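Local atomic coordinates of putative restriction endonuclease domain-containing protein (Anabaena variabilis, PDB entry 3OT2), a protein that is of uncharacterised function but is probably a nuclease, a member of the Uma2 (DUF820) family in the PD-(D/E)XK restriction-endonuclease-like clan. Residues 46-50 and 80-84; 105-109 and 168-172; 52-57 and 171-175; 144-148 and 179-183; 72-76 and 128-132. All coordinates share one frame; numbering follows the deposited sequence. Where two conformers were deposited one is given.

Contact 1 (46-50 and 80-84)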
# COMPACT_ATOMS: atom_id res chain seq x y z
N GLN A 46 9.57 16.84 -3.28
CA GLN A 46 10.81 16.14 -3.58
C GLN A 46 12.06 17.00 -3.30
O GLN A 46 12.97 16.50 -2.63
CB GLN A 46 10.82 15.67 -5.03
CG GLN A 46 11.94 14.68 -5.35
CD GLN A 46 11.95 14.33 -6.80
OE1 GLN A 46 11.43 15.05 -7.65
NE2 GLN A 46 12.60 13.22 -7.14
N SER A 47 12.11 18.25 -3.83
CA SER A 47 13.27 19.13 -3.66
C SER A 47 13.47 19.52 -2.20
O SER A 47 14.61 19.50 -1.72
CB SER A 47 13.14 20.38 -4.54
OG SER A 47 13.23 20.03 -5.91
N GLU A 48 12.39 19.86 -1.50
CA GLU A 48 12.48 20.26 -0.09
C GLU A 48 12.85 19.09 0.80
O GLU A 48 13.57 19.27 1.79
CB GLU A 48 11.16 20.88 0.37
CG GLU A 48 11.28 21.64 1.67
CD GLU A 48 12.30 22.76 1.74
OE1 GLU A 48 12.57 23.40 0.70
OE2 GLU A 48 12.82 23.00 2.85
N CYS A 49 12.35 17.90 0.48
CA CYS A 49 12.63 16.70 1.24
C CYS A 49 14.12 16.34 1.20
O CYS A 49 14.68 16.01 2.25
CB CYS A 49 11.78 15.56 0.72
SG CYS A 49 11.53 14.24 1.90
N VAL A 50 14.76 16.41 0.00
CA VAL A 50 16.20 16.12 -0.16
C VAL A 50 17.02 17.15 0.64
O VAL A 50 17.99 16.78 1.30
CB VAL A 50 16.63 16.11 -1.66
CG1 VAL A 50 18.09 15.71 -1.81
CG2 VAL A 50 15.77 15.16 -2.44
N PRO A 80 14.31 5.50 -7.39
CA PRO A 80 13.45 6.09 -6.36
C PRO A 80 13.46 7.61 -6.47
O PRO A 80 14.49 8.17 -6.88
CB PRO A 80 14.10 5.62 -5.05
CG PRO A 80 14.82 4.39 -5.41
CD PRO A 80 15.37 4.67 -6.78
N ASP A 81 12.35 8.28 -6.12
CA ASP A 81 12.32 9.74 -6.15
C ASP A 81 13.51 10.30 -5.31
O ASP A 81 14.21 11.22 -5.76
CB ASP A 81 10.97 10.27 -5.63
CG ASP A 81 9.81 10.08 -6.58
OD1 ASP A 81 10.05 9.92 -7.82
OD2 ASP A 81 8.65 10.14 -6.12
N ILE A 82 13.73 9.71 -4.11
CA ILE A 82 14.86 10.06 -3.21
C ILE A 82 15.42 8.77 -2.65
O ILE A 82 14.68 7.94 -2.16
CB ILE A 82 14.47 11.03 -2.07
CG1 ILE A 82 13.79 12.31 -2.61
CG2 ILE A 82 15.68 11.38 -1.16
CD1 ILE A 82 12.93 12.99 -1.61
N SER A 83 16.75 8.63 -2.73
CA SER A 83 17.51 7.52 -2.16
C SER A 83 18.47 8.07 -1.13
O SER A 83 19.21 9.01 -1.42
CB SER A 83 18.30 6.81 -3.26
OG SER A 83 17.40 5.99 -3.96
N VAL A 84 18.47 7.50 0.07
CA VAL A 84 19.37 7.95 1.14
C VAL A 84 20.30 6.79 1.49
O VAL A 84 19.85 5.67 1.76
CB VAL A 84 18.62 8.51 2.39
CG1 VAL A 84 19.59 9.24 3.32
CG2 VAL A 84 17.48 9.46 1.98

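Contact 2 (105-109 and 168-172)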
# COMPACT_ATOMS: atom_id res chain seq x y z
N ALA A 105 20.79 -1.48 -2.61
CA ALA A 105 19.54 -0.88 -2.18
C ALA A 105 19.82 0.36 -1.29
O ALA A 105 20.78 0.31 -0.52
CB ALA A 105 18.70 -1.90 -1.42
N PRO A 106 19.00 1.44 -1.36
CA PRO A 106 19.24 2.58 -0.44
C PRO A 106 19.02 2.19 1.01
O PRO A 106 18.32 1.23 1.28
CB PRO A 106 18.19 3.63 -0.87
CG PRO A 106 17.58 3.12 -2.14
CD PRO A 106 17.79 1.63 -2.18
N ASP A 107 19.57 2.95 1.96
CA ASP A 107 19.27 2.69 3.38
C ASP A 107 17.86 3.18 3.68
O ASP A 107 17.15 2.62 4.51
CB ASP A 107 20.30 3.40 4.27
CG ASP A 107 21.60 2.67 4.24
OD1 ASP A 107 21.71 1.63 4.94
OD2 ASP A 107 22.48 3.04 3.41
N TRP A 108 17.44 4.21 2.96
CA TRP A 108 16.13 4.83 3.13
C TRP A 108 15.62 5.27 1.76
O TRP A 108 16.29 6.05 1.07
CB TRP A 108 16.26 6.00 4.13
CG TRP A 108 15.02 6.81 4.43
CD1 TRP A 108 13.71 6.44 4.24
CD2 TRP A 108 15.00 8.08 5.10
NE1 TRP A 108 12.88 7.44 4.69
CE2 TRP A 108 13.64 8.45 5.24
CE3 TRP A 108 16.00 8.96 5.56
CZ2 TRP A 108 13.27 9.66 5.84
CZ3 TRP A 108 15.62 10.16 6.17
CH2 TRP A 108 14.28 10.51 6.28
N THR A 109 14.47 4.72 1.34
CA THR A 109 13.88 5.07 0.05
C THR A 109 12.64 5.93 0.29
O THR A 109 11.84 5.63 1.16
CB THR A 109 13.59 3.83 -0.84
OG1 THR A 109 13.08 4.28 -2.10
CG2 THR A 109 12.54 2.87 -0.25
N VAL A 168 11.83 8.26 11.24
CA VAL A 168 13.00 8.33 10.37
C VAL A 168 13.96 7.21 10.78
O VAL A 168 13.89 6.76 11.92
CB VAL A 168 13.67 9.74 10.45
CG1 VAL A 168 12.79 10.81 9.81
CG2 VAL A 168 14.05 10.13 11.89
N PRO A 169 14.87 6.74 9.89
CA PRO A 169 15.86 5.73 10.34
C PRO A 169 16.72 6.32 11.46
O PRO A 169 16.83 7.55 11.55
CB PRO A 169 16.68 5.43 9.09
CG PRO A 169 15.92 6.02 7.96
CD PRO A 169 15.12 7.15 8.50
N SER A 170 17.28 5.47 12.33
CA SER A 170 18.03 5.97 13.48
C SER A 170 19.24 6.86 13.06
O SER A 170 19.54 7.82 13.79
CB SER A 170 18.45 4.84 14.41
OG SER A 170 19.28 3.91 13.73
N PHE A 171 19.87 6.62 11.88
CA PHE A 171 20.98 7.50 11.48
C PHE A 171 20.48 8.95 11.25
O PHE A 171 21.28 9.88 11.35
CB PHE A 171 21.71 6.98 10.22
CG PHE A 171 20.90 7.01 8.94
CD1 PHE A 171 20.80 8.18 8.17
CD2 PHE A 171 20.28 5.85 8.46
CE1 PHE A 171 20.08 8.18 6.97
CE2 PHE A 171 19.60 5.85 7.22
CZ PHE A 171 19.49 7.02 6.50
N ALA A 172 19.18 9.14 10.93
CA ALA A 172 18.60 10.45 10.69
C ALA A 172 17.71 10.93 11.87
O ALA A 172 16.92 11.86 11.69
CB ALA A 172 17.78 10.42 9.39

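Contact 3 (52-57 and 171-175)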
# COMPACT_ATOMS: atom_id res chain seq x y z
N VAL A 52 16.07 19.07 3.31
CA VAL A 52 15.88 18.92 4.75
C VAL A 52 16.68 17.68 5.27
O VAL A 52 17.41 17.81 6.26
CB VAL A 52 14.38 18.87 5.11
CG1 VAL A 52 14.17 18.42 6.54
CG2 VAL A 52 13.75 20.25 4.90
N ILE A 53 16.59 16.52 4.59
CA ILE A 53 17.36 15.34 5.01
C ILE A 53 18.88 15.64 4.99
O ILE A 53 19.57 15.38 5.98
CB ILE A 53 17.01 14.10 4.14
CG1 ILE A 53 15.54 13.66 4.40
CG2 ILE A 53 18.01 12.94 4.41
CD1 ILE A 53 15.02 12.81 3.34
N ASN A 54 19.39 16.21 3.88
CA ASN A 54 20.82 16.50 3.75
C ASN A 54 21.30 17.52 4.78
O ASN A 54 22.41 17.37 5.32
CB ASN A 54 21.18 16.93 2.34
CG ASN A 54 21.40 15.76 1.41
OD1 ASN A 54 21.81 14.68 1.82
ND2 ASN A 54 21.20 15.97 0.12
N SER A 55 20.45 18.51 5.15
CA SER A 55 20.83 19.50 6.17
C SER A 55 21.12 18.79 7.51
O SER A 55 21.99 19.24 8.25
CB SER A 55 19.75 20.56 6.35
OG SER A 55 18.64 20.03 7.04
N VAL A 56 20.45 17.66 7.76
CA VAL A 56 20.58 16.83 8.97
C VAL A 56 21.73 15.80 8.85
O VAL A 56 22.50 15.65 9.80
CB VAL A 56 19.22 16.15 9.32
CG1 VAL A 56 19.36 15.14 10.48
CG2 VAL A 56 18.17 17.20 9.68
N VAL A 57 21.85 15.09 7.72
CA VAL A 57 22.85 14.00 7.64
C VAL A 57 24.17 14.32 6.90
O VAL A 57 25.15 13.61 7.14
CB VAL A 57 22.23 12.70 7.05
CG1 VAL A 57 21.15 12.15 7.98
CG2 VAL A 57 21.70 12.90 5.62
N PHE A 171 19.87 6.62 11.88
CA PHE A 171 20.98 7.50 11.48
C PHE A 171 20.48 8.95 11.25
O PHE A 171 21.28 9.88 11.35
CB PHE A 171 21.71 6.98 10.22
CG PHE A 171 20.90 7.01 8.94
CD1 PHE A 171 20.80 8.18 8.17
CD2 PHE A 171 20.28 5.85 8.46
CE1 PHE A 171 20.08 8.18 6.97
CE2 PHE A 171 19.60 5.85 7.22
CZ PHE A 171 19.49 7.02 6.50
N ALA A 172 19.18 9.14 10.93
CA ALA A 172 18.60 10.45 10.69
C ALA A 172 17.71 10.93 11.87
O ALA A 172 16.92 11.86 11.69
CB ALA A 172 17.78 10.42 9.39
N SER A 173 17.86 10.33 13.07
CA SER A 173 17.02 10.60 14.25
C SER A 173 16.95 12.08 14.67
O SER A 173 16.00 12.45 15.36
CB SER A 173 17.46 9.76 15.44
OG SER A 173 18.72 10.19 15.92
N GLU A 174 17.92 12.93 14.25
CA GLU A 174 17.86 14.37 14.57
C GLU A 174 16.78 15.09 13.74
O GLU A 174 16.41 16.22 14.07
CB GLU A 174 19.22 15.04 14.36
CG GLU A 174 20.23 14.63 15.41
CD GLU A 174 19.80 14.94 16.83
OE1 GLU A 174 19.52 16.12 17.13
OE2 GLU A 174 19.63 13.99 17.62
N LEU A 175 16.29 14.44 12.66
CA LEU A 175 15.22 15.02 11.84
C LEU A 175 13.87 14.81 12.51
O LEU A 175 13.42 13.66 12.65
CB LEU A 175 15.21 14.43 10.42
CG LEU A 175 14.08 14.92 9.48
CD1 LEU A 175 14.09 16.47 9.35
CD2 LEU A 175 14.16 14.23 8.13

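Contact 4 (144-148 and 179-183). With EDO (1,2-ethanediol), chain L.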
# COMPACT_ATOMS: atom_id res chain seq x y z
N GLU A 144 -3.57 12.92 -0.11
CA GLU A 144 -4.18 12.46 1.13
C GLU A 144 -3.41 12.96 2.34
O GLU A 144 -3.77 12.60 3.46
CB GLU A 144 -4.26 10.93 1.16
CG GLU A 144 -5.12 10.34 0.06
CD GLU A 144 -6.57 10.05 0.39
OE1 GLU A 144 -6.99 10.33 1.53
OE2 GLU A 144 -7.27 9.52 -0.50
N GLN A 145 -2.32 13.75 2.14
CA GLN A 145 -1.44 14.27 3.22
C GLN A 145 -1.12 13.13 4.20
O GLN A 145 -1.31 13.22 5.41
CB GLN A 145 -2.07 15.48 3.92
CG GLN A 145 -2.23 16.68 2.98
CD GLN A 145 -2.88 17.87 3.62
OE1 GLN A 145 -2.60 18.24 4.76
NE2 GLN A 145 -3.73 18.54 2.88
N THR A 146 -0.67 12.01 3.63
CA THR A 146 -0.40 10.80 4.35
C THR A 146 0.98 10.29 4.01
O THR A 146 1.45 10.46 2.88
CB THR A 146 -1.49 9.74 3.98
OG1 THR A 146 -2.76 10.20 4.45
CG2 THR A 146 -1.19 8.33 4.55
N VAL A 147 1.63 9.68 5.00
CA VAL A 147 2.89 8.99 4.78
C VAL A 147 2.73 7.55 5.27
O VAL A 147 2.34 7.33 6.43
CB VAL A 147 4.14 9.67 5.39
CG1 VAL A 147 5.40 8.88 5.01
CG2 VAL A 147 4.26 11.13 4.93
N PHE A 148 3.03 6.57 4.40
CA PHE A 148 3.11 5.17 4.80
C PHE A 148 4.56 4.88 5.09
O PHE A 148 5.42 5.25 4.28
CB PHE A 148 2.58 4.21 3.73
CG PHE A 148 1.09 4.28 3.47
CD1 PHE A 148 0.18 3.79 4.39
CD2 PHE A 148 0.61 4.84 2.29
CE1 PHE A 148 -1.20 3.83 4.13
CE2 PHE A 148 -0.78 4.85 2.02
CZ PHE A 148 -1.66 4.34 2.95
N ILE A 179 3.78 15.82 9.98
CA ILE A 179 2.92 15.72 8.79
C ILE A 179 2.62 17.15 8.28
O ILE A 179 2.80 17.43 7.09
CB ILE A 179 1.63 14.91 9.13
CG1 ILE A 179 1.95 13.39 9.27
CG2 ILE A 179 0.45 15.15 8.15
CD1 ILE A 179 2.35 12.64 7.90
N LYS A 180 2.25 18.06 9.20
CA LYS A 180 1.92 19.45 8.88
C LYS A 180 3.12 20.16 8.20
O LYS A 180 2.91 20.84 7.19
CB LYS A 180 1.41 20.18 10.13
CG LYS A 180 1.97 21.56 10.45
CD LYS A 180 1.05 22.35 11.37
CE LYS A 180 0.98 21.83 12.79
NZ LYS A 180 2.04 22.40 13.68
N ASP A 181 4.35 19.92 8.69
CA ASP A 181 5.56 20.51 8.12
C ASP A 181 5.82 19.99 6.71
O ASP A 181 6.14 20.77 5.82
CB ASP A 181 6.81 20.24 8.99
CG ASP A 181 6.90 21.03 10.29
OD1 ASP A 181 6.21 22.07 10.39
OD2 ASP A 181 7.65 20.61 11.19
N LEU A 182 5.68 18.67 6.52
CA LEU A 182 5.90 18.05 5.22
C LEU A 182 4.97 18.63 4.15
O LEU A 182 5.45 19.06 3.11
CB LEU A 182 5.66 16.53 5.33
CG LEU A 182 6.47 15.59 4.42
CD1 LEU A 182 6.17 14.15 4.77
CD2 LEU A 182 6.17 15.80 2.96
N PHE A 183 3.66 18.62 4.40
CA PHE A 183 2.70 19.05 3.39
C PHE A 183 2.58 20.60 3.30
O PHE A 183 2.05 21.10 2.31
CB PHE A 183 1.35 18.33 3.57
CG PHE A 183 1.57 16.83 3.41
CD1 PHE A 183 1.88 16.29 2.16
CD2 PHE A 183 1.59 15.98 4.51
CE1 PHE A 183 2.18 14.92 2.03
CE2 PHE A 183 1.89 14.61 4.37
CZ PHE A 183 2.19 14.09 3.13
C1 EDO L . -8.86 9.56 4.67
O1 EDO L . -9.26 9.36 6.03
C2 EDO L . -8.43 8.23 4.07
O2 EDO L . -7.18 8.42 3.38

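Contact 5 (72-76 and 128-132)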
# COMPACT_ATOMS: atom_id res chain seq x y z
N THR A 72 20.36 -0.45 -8.88
CA THR A 72 20.20 -1.74 -9.57
C THR A 72 20.59 -2.87 -8.63
O THR A 72 21.76 -2.99 -8.27
CB THR A 72 21.01 -1.75 -10.87
OG1 THR A 72 20.61 -0.64 -11.66
CG2 THR A 72 20.83 -3.05 -11.69
N PHE A 73 19.62 -3.72 -8.25
CA PHE A 73 19.84 -4.84 -7.34
C PHE A 73 18.66 -5.81 -7.42
O PHE A 73 17.56 -5.41 -7.82
CB PHE A 73 20.03 -4.33 -5.89
CG PHE A 73 18.87 -3.50 -5.38
CD1 PHE A 73 18.83 -2.12 -5.60
CD2 PHE A 73 17.80 -4.10 -4.74
CE1 PHE A 73 17.75 -1.37 -5.17
CE2 PHE A 73 16.72 -3.33 -4.29
CZ PHE A 73 16.70 -1.98 -4.51
N GLY A 74 18.90 -7.05 -7.02
CA GLY A 74 17.91 -8.12 -6.99
C GLY A 74 17.13 -8.32 -8.28
O GLY A 74 15.92 -8.55 -8.23
N ASP A 75 17.83 -8.21 -9.43
CA ASP A 75 17.33 -8.36 -10.81
C ASP A 75 16.39 -7.19 -11.24
O ASP A 75 15.70 -7.30 -12.26
CB ASP A 75 16.64 -9.73 -11.03
CG ASP A 75 16.48 -10.13 -12.49
OD1 ASP A 75 17.45 -9.99 -13.26
OD2 ASP A 75 15.35 -10.55 -12.86
N HIS A 76 16.41 -6.07 -10.49
CA HIS A 76 15.62 -4.88 -10.82
C HIS A 76 16.53 -3.68 -10.96
O HIS A 76 17.59 -3.65 -10.33
CB HIS A 76 14.56 -4.58 -9.72
CG HIS A 76 13.43 -5.57 -9.58
ND1 HIS A 76 12.30 -5.26 -8.84
CD2 HIS A 76 13.31 -6.84 -10.05
CE1 HIS A 76 11.53 -6.34 -8.89
NE2 HIS A 76 12.11 -7.32 -9.59
N HIS A 128 10.50 -4.38 -2.50
CA HIS A 128 11.69 -5.00 -3.12
C HIS A 128 12.96 -4.42 -2.45
O HIS A 128 13.88 -5.17 -2.16
CB HIS A 128 11.70 -4.78 -4.65
CG HIS A 128 12.90 -5.35 -5.35
ND1 HIS A 128 12.98 -6.70 -5.64
CD2 HIS A 128 14.02 -4.74 -5.81
CE1 HIS A 128 14.14 -6.88 -6.23
NE2 HIS A 128 14.81 -5.72 -6.36
N CYS A 129 12.97 -3.10 -2.15
CA CYS A 129 14.08 -2.45 -1.42
C CYS A 129 14.31 -3.13 -0.07
O CYS A 129 15.45 -3.47 0.26
CB CYS A 129 13.82 -0.96 -1.25
SG CYS A 129 14.00 -0.01 -2.76
N LEU A 130 13.23 -3.31 0.71
CA LEU A 130 13.28 -3.93 2.03
C LEU A 130 13.81 -5.36 1.96
O LEU A 130 14.51 -5.79 2.88
CB LEU A 130 11.90 -3.93 2.71
CG LEU A 130 11.28 -2.57 3.03
CD1 LEU A 130 9.84 -2.74 3.48
CD2 LEU A 130 12.07 -1.82 4.11
N LYS A 131 13.50 -6.08 0.87
CA LYS A 131 13.96 -7.45 0.64
C LYS A 131 15.49 -7.49 0.43
O LYS A 131 16.12 -8.53 0.63
CB LYS A 131 13.21 -8.04 -0.59
CG LYS A 131 13.55 -9.50 -0.93
CD LYS A 131 12.84 -9.97 -2.19
CE LYS A 131 13.15 -11.42 -2.45
NZ LYS A 131 12.38 -11.95 -3.60
N HIS A 132 16.09 -6.35 0.01
CA HIS A 132 17.52 -6.32 -0.28
C HIS A 132 18.33 -5.40 0.65
O HIS A 132 19.42 -4.98 0.28
CB HIS A 132 17.72 -5.97 -1.77
CG HIS A 132 17.22 -7.09 -2.64
ND1 HIS A 132 18.00 -8.22 -2.88
CD2 HIS A 132 16.01 -7.27 -3.20
CE1 HIS A 132 17.25 -9.02 -3.62
NE2 HIS A 132 16.04 -8.50 -3.84

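Contact 1 (46-50 and 80-84)
Q46 and I82 meet where one face of helix 46-50 lies over strand 82-84, the two short segments running nearly parallel (12°) with their axes 10.0 Å apart. The polar part of the contact rests on the side-chain amide of Q46. With CG anti to the backbone N and the chain extended, the amide is carried past I82 to the residue before it, and NE2 donates to D81 O at 2.9 Å. The acceptor lies almost in the plane of the amide, whereas the donor sits above the plane of the D81 carbonyl. NE2 makes a second bond to the carboxylate of E68; two acceptors therefore grip the same nitrogen and fix the rotation of the amide within a buried setting.

The apolar part is built round I82, which is directed toward the helix. Its CG1 is squeezed against CG2 of V50 at 3.5 Å, tighter than usual for two carbons. Beyond it, CD1 reaches between helix residues, 3.7 Å from CB of C49 and equally 3.7 Å from the backbone O of Q46. The aliphatic part of Q46 slides past I82 in the opposite direction, with CG 4.1 Å from I82 CG1.

The carboxylate of D81 turns to other partners: H42, K35 and the backbone N of I112. P80 and D81 are consistent with the PD of the nuclease signature, with E111 on the adjacent strand bonded to D81 N. Strand 82-86 runs between strands 63-67 and 108-112, and helix 40-57 packs along this part of the sheet.

Contact 2 (105-109 and 168-172)
W108 presents one face of its indole to P169, and the two side chains cross at about a right angle. CD of the proline stands over the centre of the six-membered ring, 3.6 Å from its centroid and 14° off the normal, a clear CH-pi contact. CG of P169 leans toward the junction with the five-membered ring, 3.6 Å from W108 CD2. CG of W108 lies anti to the backbone N (chi1 179°), and this carries the indole out from the strand to the 168-172 loop.

Further along the six-membered ring, smaller groups gather: V168 CG1 comes to 3.8 Å from CH2, and A172 CB to 3.9 Å from CZ3. F171 approaches at a slant from the direction of the bulge. Its CZ lies 4.1 Å from W108 CE3, while CE2 meets CB of D107 at 3.9 Å. D107 and W108 both face V84 on the neighbouring strand, forming a classic beta bulge. The carboxylate of D107 serves other partners, a salt bridge to R89 and hydrogen bonds to Q135 and the backbone N of I86.

W138 meets the W108 ring edge-to-face, adding a second aromatic partner. No hydrogen bond joins the two segments, so adhesion depends on dispersion, burial of apolar surface and the attraction between the pi cloud and the CD hydrogens of proline, which the adjacent ring nitrogen probably makes slightly positive.

Contact 3 (52-57 and 171-175)
L175 lies against V52, I53 and V56 on one side of helix 52-57, and its side chain can be traced atom by atom. At the root, the backbone N is 3.8 Å from V56 CG1, and CB meets the other methyl of that valine, CG2, at 4.1 Å. CG lies anti to the backbone N (chi1 177°), which directs the fork along the helix toward the preceding turn. There the two methyls part. CD1 presses on V52 CG1 at 3.4 Å, closer than carbons normally approach, while CD2 turns inward to I53 CG1 at 4.0 Å. The leucine thus straddles residues one turn apart, V52 and V56, with I53 on the buried side.

The loop presents this leucine through a type I beta turn from A172 to L175, closed by the bond from L175 N to A172 O. Within the turn, E174 lays its CB 3.9 Å from V56 CG1 before its carboxylate leads away from the helix. At the other end of the contact, V57 CG1 comes in the ring plane to the edge of F171, 4.0 Å from CD1, and also rests against A172 CB.

The end of helix 40-57 and the loop lie side by side against the sheet. I53 continues onto W108, I110 and A65; F171 extends toward V84, I86 and A63; and V52 touches W185 near the C-terminus.

Contact 4 (144-148 and 179-183)
Strand 146-148 crosses helix 179-183 at 108°, with axes 9.8 Å apart, and the backbones come nearest where Q145 meets F183. CA of Q145 sits over the centre of the F183 ring, 3.5 Å from the centroid and 11° off the normal, a CH-pi contact. CD2 of L182 lies on the opposite face, offset toward the rim, so the ring is sandwiched. The side chain of Q145 then runs past F183 in the opposite direction, with CB 3.7 Å from F183 CD2.

Deeper in, V147 CG2 does the touching. Anti to the carbonyl carbon, this methyl projects into a pocket of three helix side chains, with L182 CD1 at 3.6 Å, I179 CD1 at 3.8 Å and F183 CZ at 4.0 Å.

The other side of the strand faces the second subunit. T146 OG1 donates to E144 O at 2.8 Å and is also bonded to K124 of the second subunit. The carboxylate of E144 divides its oxygens: OE2 meets S118 of the second subunit, and OE1 accepts from O2 of a 1,2-ethanediol at 2.7 Å, probably a crystallisation additive, which also bonds to E29 and K124 of the second subunit.

Q145 has left-handed backbone torsions, and with T146 it faces D141 in a G1 beta bulge. The contact thus joins a bulged hairpin, strands 136-141 and 146-150, to the short helix 179-183 packed over its turn.

Contact 5 (72-76 and 128-132)
The imidazole of H128 lies between two others. On one face H76 makes a face-to-face stack, with centroids 3.7 Å apart and planes at 12°; over the opposite face, toward the rim, comes CD2 of H132. The edge of H128 is turned to the hairpin backbone. NE2 donates to F73 O at 3.1 Å in an almost straight bond (175°) within the ring plane. F73 O also accepts from H76 N, and the two donors reach it from opposite faces of the carbonyl plane.

The F73 ring is nearly parallel to H128 but slid aside, centroids 5.2 Å apart. Its CG occupies the crowded position between backbone N and carbonyl carbon, turning the ring toward the helix, where C129 SG lies at its edge, 3.8 Å from CZ. H132 CB meets F73 CD2 at 3.5 Å. G74, lacking a side chain, sets its CA over a face of H132, 3.9 Å from the ring centroid.

A type I' turn from F73 to H76 links strands 71-73 and 76-78 and brings this aromatic cluster to the C-terminal end of helix 119-131. F73 also rests on A105, and H76 on E29.

Overall arrangement
Contacts 1, 2 and 3 touch one another, the third being only partly buried. Contacts 1 and 3 use helix 40-57, their centres about 12 Å apart; contacts 2 and 3, about 10 Å apart, share F171 and A172. Neighbouring strands 82-86 and 108-112 of the six-stranded mixed sheet link contacts 1 and 2. Contact 4 reaches this sheet through strand 146-150; contact 5 touches contact 2 through A105. Contacts 4 and 5 lie on opposite sides of the chain's centre, about 26 Å apart. Along the chain, contact 1 closes before contact 2 opens and contact 5 before contact 4, while contact 3 spans from helix 40-57 to the late loop. This helix-flanked sheet is consistent with a PD-(D/E)XK nuclease core.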